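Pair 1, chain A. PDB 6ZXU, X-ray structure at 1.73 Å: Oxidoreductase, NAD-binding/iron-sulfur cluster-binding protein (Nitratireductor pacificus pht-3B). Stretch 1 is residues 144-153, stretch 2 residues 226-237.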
# COMPACT_ATOMS: atom_id res chain seq x y z
N LEU A 144 -12.48 -18.19 -10.14
CA LEU A 144 -12.54 -16.75 -9.79
C LEU A 144 -11.99 -15.94 -10.92
O LEU A 144 -10.85 -16.10 -11.28
CB LEU A 144 -11.76 -16.49 -8.55
CG LEU A 144 -11.79 -15.04 -8.08
CD1 LEU A 144 -12.97 -14.79 -7.22
CD2 LEU A 144 -10.55 -14.84 -7.24
N VAL A 145 -12.84 -15.06 -11.51
CA VAL A 145 -12.47 -14.29 -12.66
C VAL A 145 -12.47 -12.83 -12.22
O VAL A 145 -13.37 -12.41 -11.49
CB VAL A 145 -13.45 -14.47 -13.82
CG1 VAL A 145 -12.93 -13.85 -15.08
CG2 VAL A 145 -13.73 -15.96 -14.06
N PHE A 146 -11.45 -12.10 -12.61
CA PHE A 146 -11.36 -10.68 -12.27
C PHE A 146 -10.80 -9.88 -13.39
O PHE A 146 -10.05 -10.39 -14.22
CB PHE A 146 -10.60 -10.45 -11.00
CG PHE A 146 -9.18 -10.89 -11.08
CD1 PHE A 146 -8.23 -10.02 -11.65
CD2 PHE A 146 -8.78 -12.09 -10.56
CE1 PHE A 146 -6.91 -10.39 -11.68
CE2 PHE A 146 -7.44 -12.50 -10.66
CZ PHE A 146 -6.50 -11.65 -11.25
N ALA A 147 -11.20 -8.61 -13.47
CA ALA A 147 -10.74 -7.67 -14.50
C ALA A 147 -9.98 -6.56 -13.75
O ALA A 147 -10.32 -6.16 -12.63
CB ALA A 147 -11.85 -7.08 -15.29
N VAL A 148 -8.96 -6.09 -14.38
CA VAL A 148 -8.31 -4.84 -13.95
C VAL A 148 -8.49 -3.84 -15.08
O VAL A 148 -8.08 -4.09 -16.21
CB VAL A 148 -6.80 -5.10 -13.60
CG1 VAL A 148 -6.03 -3.77 -13.38
CG2 VAL A 148 -6.70 -5.98 -12.41
N GLN A 149 -8.96 -2.65 -14.77
CA GLN A 149 -9.07 -1.60 -15.79
C GLN A 149 -7.73 -1.06 -16.27
O GLN A 149 -6.78 -0.99 -15.53
CB GLN A 149 -9.94 -0.43 -15.24
CG GLN A 149 -10.33 0.52 -16.37
CD GLN A 149 -11.43 1.54 -16.07
OE1 GLN A 149 -12.05 2.08 -16.99
NE2 GLN A 149 -11.61 1.85 -14.82
N PHE A 150 -7.66 -0.71 -17.55
CA PHE A 150 -6.52 -0.03 -18.09
C PHE A 150 -6.25 1.19 -17.28
O PHE A 150 -7.18 1.84 -16.81
CB PHE A 150 -6.80 0.45 -19.55
CG PHE A 150 -6.52 -0.58 -20.61
CD1 PHE A 150 -6.39 -1.88 -20.31
CD2 PHE A 150 -6.45 -0.19 -21.94
CE1 PHE A 150 -6.16 -2.83 -21.29
CE2 PHE A 150 -6.22 -1.13 -22.93
CZ PHE A 150 -6.09 -2.47 -22.60
N GLY A 151 -4.98 1.55 -17.19
CA GLY A 151 -4.59 2.84 -16.58
C GLY A 151 -4.93 4.02 -17.46
O GLY A 151 -4.97 3.92 -18.69
N ARG A 152 -5.12 5.17 -16.82
CA ARG A 152 -5.16 6.43 -17.54
C ARG A 152 -3.78 6.74 -18.14
O ARG A 152 -2.74 6.45 -17.52
CB ARG A 152 -5.50 7.59 -16.61
CG ARG A 152 -6.92 7.64 -16.13
CD ARG A 152 -7.15 8.89 -15.26
NE ARG A 152 -6.94 10.09 -16.03
CZ ARG A 152 -6.56 11.27 -15.53
NH1 ARG A 152 -6.39 11.45 -14.24
NH2 ARG A 152 -6.33 12.27 -16.34
N GLU A 153 -3.77 7.29 -19.33
CA GLU A 153 -2.50 7.65 -19.96
C GLU A 153 -2.43 9.18 -20.12
O GLU A 153 -3.43 9.87 -20.15
CB GLU A 153 -2.36 6.99 -21.32
CG GLU A 153 -2.62 5.48 -21.34
CD GLU A 153 -2.34 4.83 -22.74
OE1 GLU A 153 -1.74 5.55 -23.61
OE2 GLU A 153 -2.65 3.61 -22.98
N PRO A 226 -19.23 -3.59 -18.42
CA PRO A 226 -19.87 -2.39 -17.86
C PRO A 226 -18.88 -1.66 -16.92
O PRO A 226 -18.10 -2.31 -16.21
CB PRO A 226 -21.05 -2.97 -17.04
CG PRO A 226 -20.63 -4.35 -16.71
CD PRO A 226 -19.86 -4.81 -17.93
N PHE A 227 -18.92 -0.34 -16.97
CA PHE A 227 -18.15 0.55 -16.14
C PHE A 227 -16.69 0.72 -16.50
O PHE A 227 -16.11 1.72 -16.21
CB PHE A 227 -18.23 0.10 -14.65
CG PHE A 227 -19.63 0.06 -14.05
CD1 PHE A 227 -20.40 1.21 -13.97
CD2 PHE A 227 -20.13 -1.11 -13.53
CE1 PHE A 227 -21.64 1.19 -13.40
CE2 PHE A 227 -21.36 -1.13 -12.91
CZ PHE A 227 -22.13 0.01 -12.87
N LEU A 228 -16.05 -0.25 -17.14
CA LEU A 228 -14.59 -0.21 -17.40
C LEU A 228 -14.33 0.29 -18.80
O LEU A 228 -13.82 -0.38 -19.64
CB LEU A 228 -13.99 -1.56 -17.16
CG LEU A 228 -14.26 -2.21 -15.84
CD1 LEU A 228 -13.34 -3.44 -15.68
CD2 LEU A 228 -14.19 -1.33 -14.59
N ARG A 229 -14.68 1.54 -19.00
CA ARG A 229 -14.70 2.17 -20.27
C ARG A 229 -13.31 2.43 -20.86
O ARG A 229 -13.17 2.63 -22.06
CB ARG A 229 -15.49 3.50 -20.13
CG ARG A 229 -16.98 3.33 -19.78
N ARG A 230 -12.27 2.36 -20.05
CA ARG A 230 -10.94 2.45 -20.62
C ARG A 230 -10.39 1.15 -21.27
O ARG A 230 -9.35 1.19 -21.89
CB ARG A 230 -9.94 2.97 -19.56
CG ARG A 230 -10.43 4.23 -19.00
CD ARG A 230 -9.30 5.02 -18.34
NE ARG A 230 -9.23 4.72 -16.93
CZ ARG A 230 -9.82 5.46 -15.98
NH1 ARG A 230 -10.51 6.55 -16.26
NH2 ARG A 230 -9.67 5.10 -14.71
N GLY A 231 -11.08 0.04 -21.14
CA GLY A 231 -10.51 -1.23 -21.43
C GLY A 231 -10.01 -1.88 -20.18
O GLY A 231 -10.02 -1.29 -19.10
N PHE A 232 -9.65 -3.16 -20.28
CA PHE A 232 -9.32 -3.96 -19.15
C PHE A 232 -8.58 -5.24 -19.65
O PHE A 232 -8.58 -5.53 -20.84
CB PHE A 232 -10.58 -4.36 -18.36
CG PHE A 232 -11.52 -5.21 -19.15
CD1 PHE A 232 -12.46 -4.63 -19.96
CD2 PHE A 232 -11.42 -6.58 -19.13
CE1 PHE A 232 -13.33 -5.41 -20.72
CE2 PHE A 232 -12.31 -7.37 -19.88
CZ PHE A 232 -13.24 -6.79 -20.66
N ARG A 233 -7.97 -5.95 -18.70
CA ARG A 233 -7.42 -7.26 -18.89
C ARG A 233 -7.89 -8.16 -17.80
O ARG A 233 -8.37 -7.68 -16.77
CB ARG A 233 -5.87 -7.23 -18.98
CG ARG A 233 -5.35 -6.26 -19.99
CD ARG A 233 -5.58 -6.68 -21.46
NE ARG A 233 -4.71 -7.80 -21.78
CZ ARG A 233 -4.56 -8.34 -22.99
NH1 ARG A 233 -5.16 -7.87 -24.05
NH2 ARG A 233 -3.69 -9.32 -23.11
N LEU A 234 -7.77 -9.49 -18.04
CA LEU A 234 -8.31 -10.53 -17.16
C LEU A 234 -7.28 -11.40 -16.47
O LEU A 234 -6.23 -11.65 -17.01
CB LEU A 234 -9.19 -11.49 -17.94
CG LEU A 234 -10.39 -10.85 -18.63
CD1 LEU A 234 -10.94 -11.82 -19.69
CD2 LEU A 234 -11.45 -10.51 -17.59
N GLY A 235 -7.61 -11.81 -15.24
CA GLY A 235 -6.91 -12.86 -14.55
C GLY A 235 -7.98 -13.85 -14.05
O GLY A 235 -9.13 -13.49 -13.85
N VAL A 236 -7.56 -15.09 -13.85
CA VAL A 236 -8.43 -16.20 -13.39
C VAL A 236 -7.65 -17.03 -12.39
O VAL A 236 -6.44 -17.24 -12.50
CB VAL A 236 -8.88 -17.09 -14.55
CG1 VAL A 236 -9.62 -18.29 -14.01
CG2 VAL A 236 -9.73 -16.30 -15.53
N VAL A 237 -8.33 -17.45 -11.35
CA VAL A 237 -7.83 -18.50 -10.50
C VAL A 237 -8.81 -19.70 -10.62
O VAL A 237 -10.00 -19.58 -10.29
CB VAL A 237 -7.74 -18.06 -9.04
CG1 VAL A 237 -7.29 -19.20 -8.16
CG2 VAL A 237 -6.78 -16.86 -8.90
O HOH W 1 -13.83 4.19 -17.07

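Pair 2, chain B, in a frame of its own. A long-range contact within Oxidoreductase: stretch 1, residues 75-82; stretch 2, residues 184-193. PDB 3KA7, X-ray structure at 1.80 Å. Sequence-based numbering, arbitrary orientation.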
# COMPACT_ATOMS: atom_id res chain seq x y z
N SER B 75 -14.00 14.49 6.06
CA SER B 75 -14.11 14.32 7.49
C SER B 75 -13.99 12.85 7.86
O SER B 75 -14.86 12.05 7.55
CB SER B 75 -15.44 14.88 7.98
OG SER B 75 -15.62 14.60 9.35
N VAL B 76 -12.89 12.49 8.52
CA VAL B 76 -12.74 11.12 9.01
C VAL B 76 -11.68 11.05 10.08
O VAL B 76 -10.63 11.68 9.97
CB VAL B 76 -12.44 10.11 7.87
CG1 VAL B 76 -11.33 10.63 6.98
CG2 VAL B 76 -12.07 8.74 8.45
N ASN B 77 -11.98 10.31 11.14
CA ASN B 77 -11.12 10.20 12.30
C ASN B 77 -10.03 9.17 12.03
O ASN B 77 -10.33 8.01 11.77
CB ASN B 77 -11.94 9.76 13.52
CG ASN B 77 -11.10 9.64 14.77
OD1 ASN B 77 -10.17 10.42 14.99
ND2 ASN B 77 -11.43 8.67 15.62
N ILE B 78 -8.78 9.61 12.07
CA ILE B 78 -7.66 8.67 11.99
C ILE B 78 -6.93 8.66 13.32
O ILE B 78 -6.45 9.71 13.76
CB ILE B 78 -6.66 9.04 10.88
CG1 ILE B 78 -7.39 9.22 9.54
CG2 ILE B 78 -5.58 7.97 10.76
CD1 ILE B 78 -6.54 9.86 8.46
N VAL B 79 -6.86 7.50 13.95
CA VAL B 79 -6.17 7.40 15.24
C VAL B 79 -4.73 6.95 15.05
O VAL B 79 -4.45 6.03 14.26
CB VAL B 79 -6.88 6.44 16.19
CG1 VAL B 79 -6.33 6.62 17.60
CG2 VAL B 79 -8.40 6.68 16.17
N ARG B 80 -3.82 7.60 15.76
CA ARG B 80 -2.41 7.22 15.74
C ARG B 80 -2.21 5.89 16.47
O ARG B 80 -2.68 5.71 17.60
CB ARG B 80 -1.54 8.31 16.38
CG ARG B 80 -0.06 7.96 16.47
CD ARG B 80 0.62 7.83 15.12
NE ARG B 80 0.59 9.07 14.35
CZ ARG B 80 1.35 10.13 14.58
NH1 ARG B 80 2.22 10.12 15.59
NH2 ARG B 80 1.26 11.21 13.81
N SER B 81 -1.52 4.95 15.82
CA SER B 81 -1.27 3.64 16.40
C SER B 81 -0.25 3.71 17.54
O SER B 81 0.60 4.60 17.57
CB SER B 81 -0.71 2.68 15.35
OG SER B 81 -1.64 2.38 14.32
N GLU B 82 -0.33 2.74 18.44
CA GLU B 82 0.73 2.49 19.38
C GLU B 82 1.96 2.02 18.62
O GLU B 82 1.84 1.56 17.48
CB GLU B 82 0.28 1.44 20.39
CG GLU B 82 -0.87 1.97 21.25
CD GLU B 82 -0.59 3.36 21.81
OE1 GLU B 82 0.36 3.50 22.62
OE2 GLU B 82 -1.32 4.31 21.45
N ARG B 184 9.17 12.98 9.34
CA ARG B 184 8.34 14.10 8.91
C ARG B 184 6.89 13.96 9.36
O ARG B 184 6.27 14.95 9.78
CB ARG B 184 8.35 14.23 7.39
CG ARG B 184 9.65 14.71 6.79
CD ARG B 184 9.58 14.63 5.27
NE ARG B 184 10.81 15.12 4.65
CZ ARG B 184 11.40 14.55 3.62
NH1 ARG B 184 10.88 13.45 3.08
NH2 ARG B 184 12.51 15.07 3.12
N PHE B 185 6.35 12.74 9.25
CA PHE B 185 4.90 12.52 9.36
C PHE B 185 4.47 11.59 10.47
O PHE B 185 3.28 11.54 10.79
CB PHE B 185 4.33 11.99 8.04
CG PHE B 185 4.73 12.78 6.84
CD1 PHE B 185 4.46 14.14 6.77
CD2 PHE B 185 5.35 12.17 5.76
CE1 PHE B 185 4.81 14.88 5.64
CE2 PHE B 185 5.71 12.91 4.63
CZ PHE B 185 5.45 14.26 4.58
N GLY B 186 5.39 10.84 11.05
CA GLY B 186 5.02 9.93 12.13
C GLY B 186 4.63 8.53 11.69
O GLY B 186 4.73 8.17 10.51
N GLY B 187 4.19 7.74 12.67
CA GLY B 187 3.92 6.33 12.48
C GLY B 187 2.51 6.02 12.00
O GLY B 187 1.75 6.90 11.59
N THR B 188 2.17 4.74 12.06
CA THR B 188 0.94 4.25 11.47
C THR B 188 -0.29 4.77 12.21
O THR B 188 -0.20 5.30 13.32
CB THR B 188 0.90 2.71 11.46
OG1 THR B 188 0.83 2.22 12.80
CG2 THR B 188 2.14 2.14 10.81
N GLY B 189 -1.44 4.60 11.58
CA GLY B 189 -2.70 4.93 12.21
C GLY B 189 -3.84 4.16 11.56
O GLY B 189 -3.66 3.55 10.52
N ILE B 190 -5.02 4.22 12.17
CA ILE B 190 -6.18 3.47 11.68
C ILE B 190 -7.40 4.38 11.52
O ILE B 190 -7.81 5.06 12.47
CB ILE B 190 -6.56 2.32 12.65
CG1 ILE B 190 -5.43 1.28 12.74
CG2 ILE B 190 -7.88 1.66 12.24
CD1 ILE B 190 -5.53 0.43 14.01
N PRO B 191 -7.98 4.41 10.31
CA PRO B 191 -9.18 5.22 10.10
C PRO B 191 -10.41 4.59 10.76
O PRO B 191 -10.63 3.38 10.66
CB PRO B 191 -9.34 5.22 8.58
CG PRO B 191 -8.74 3.91 8.15
CD PRO B 191 -7.59 3.67 9.10
N GLU B 192 -11.24 5.40 11.42
CA GLU B 192 -12.52 4.92 11.91
C GLU B 192 -13.34 4.39 10.73
O GLU B 192 -13.45 5.06 9.70
CB GLU B 192 -13.28 6.05 12.60
CG GLU B 192 -14.48 5.58 13.41
CD GLU B 192 -15.21 6.72 14.10
OE1 GLU B 192 -14.55 7.67 14.57
OE2 GLU B 192 -16.46 6.66 14.16
N GLY B 193 -13.93 3.21 10.89
CA GLY B 193 -14.72 2.58 9.84
C GLY B 193 -13.85 1.74 8.91
O GLY B 193 -14.35 1.16 7.95
O HOH W 2 2.82 1.38 14.70

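The sharpest difference lies at the matched positions Gly A235 and Glu B192, where pair 1 packs a ring on a bare backbone and pair 2 joins two polar side chains. In pair 1 the Phe A146 ring lies over Gly A235, whose CA sits 3.9 Å from the ring centroid and over its face; a CB at Gly A235 would come within 2.3 Å of Phe A146 CZ, so the ring occupies the space a side chain would need. In pair 2 the counterparts are Asn B77 and Glu B192, both exposed, and Asn B77 ND2 gives a weak hydrogen bond to Glu B192 OE1 at 3.4 Å.

The shared frame is two antiparallel strands, with N-to-C directions 150° apart in pair 1 and 160° in pair 2; 14 central residues superpose with an RMSD of 0.8 Å. Two rungs of the ladder are common to both pairs. Val A148 N donates to Arg A233 O (2.9 Å) and Arg A233 N to Val A148 O (3.1 Å); likewise Val B79 N donates to Ile B190 O (3.0 Å) and Ile B190 N to Val B79 O (2.8 Å). One residue past each strand, Phe A150 N reaches Gly A231 O (2.9 Å) and Ser B81 N reaches Thr B188 O (2.8 Å). At the Asn B77/Glu B192 rung pair 2 keeps one bond, Glu B192 N to Asn B77 O (2.8 Å), of the two that pair 1 makes, Phe A146 N to Gly A235 O and Gly A235 N to Phe A146 O (each 3.0 Å).

At the Phe A150/Ser B81 rung the side chains diverge. The Phe A150 ring covers Gly A231, whose CA lies 4.2 Å from the ring centroid, and Arg A233 CG meets the ring edge 3.8 Å from Phe A150 CE1. Pair 2 has small hydroxyl residues instead, with Ser B81 OG 2.9 Å from Thr B188 OG1; a water bonded to Thr B188 OG1 (2.9 Å) also donates to Glu B82 O (3.0 Å).

Gln A149 and Arg B80 match, and the end of each side chain reaches the loop before the second strand, Gln A149 extended (t, t) and Arg B80 folded (t, p, p). Gln A149 OE1 accepts a hydrogen bond from Arg A230 N (3.1 Å) in the Leu A228 to Gly A231 turn, and it also lies over one face of the Arg A230 guanidinium, with Arg A152 CG over the other. Arg B80 instead lays its own guanidinium face over Gly B186 CA and Gly B187 N. A CB on Gly B186 would stand 2.8 Å from Arg B80 NH2, a clash.

The next matched pairs exchange bulk across the strands. Small Ala A147 packs its CB against Phe A232 CD2 (3.9 Å) and Leu A234 CD2 (4.1 Å), whereas larger Ile B78 faces Gly B189, where a CB would be 3.3 Å from Ile B78 CG2 and 2.6 Å from Val B79 O.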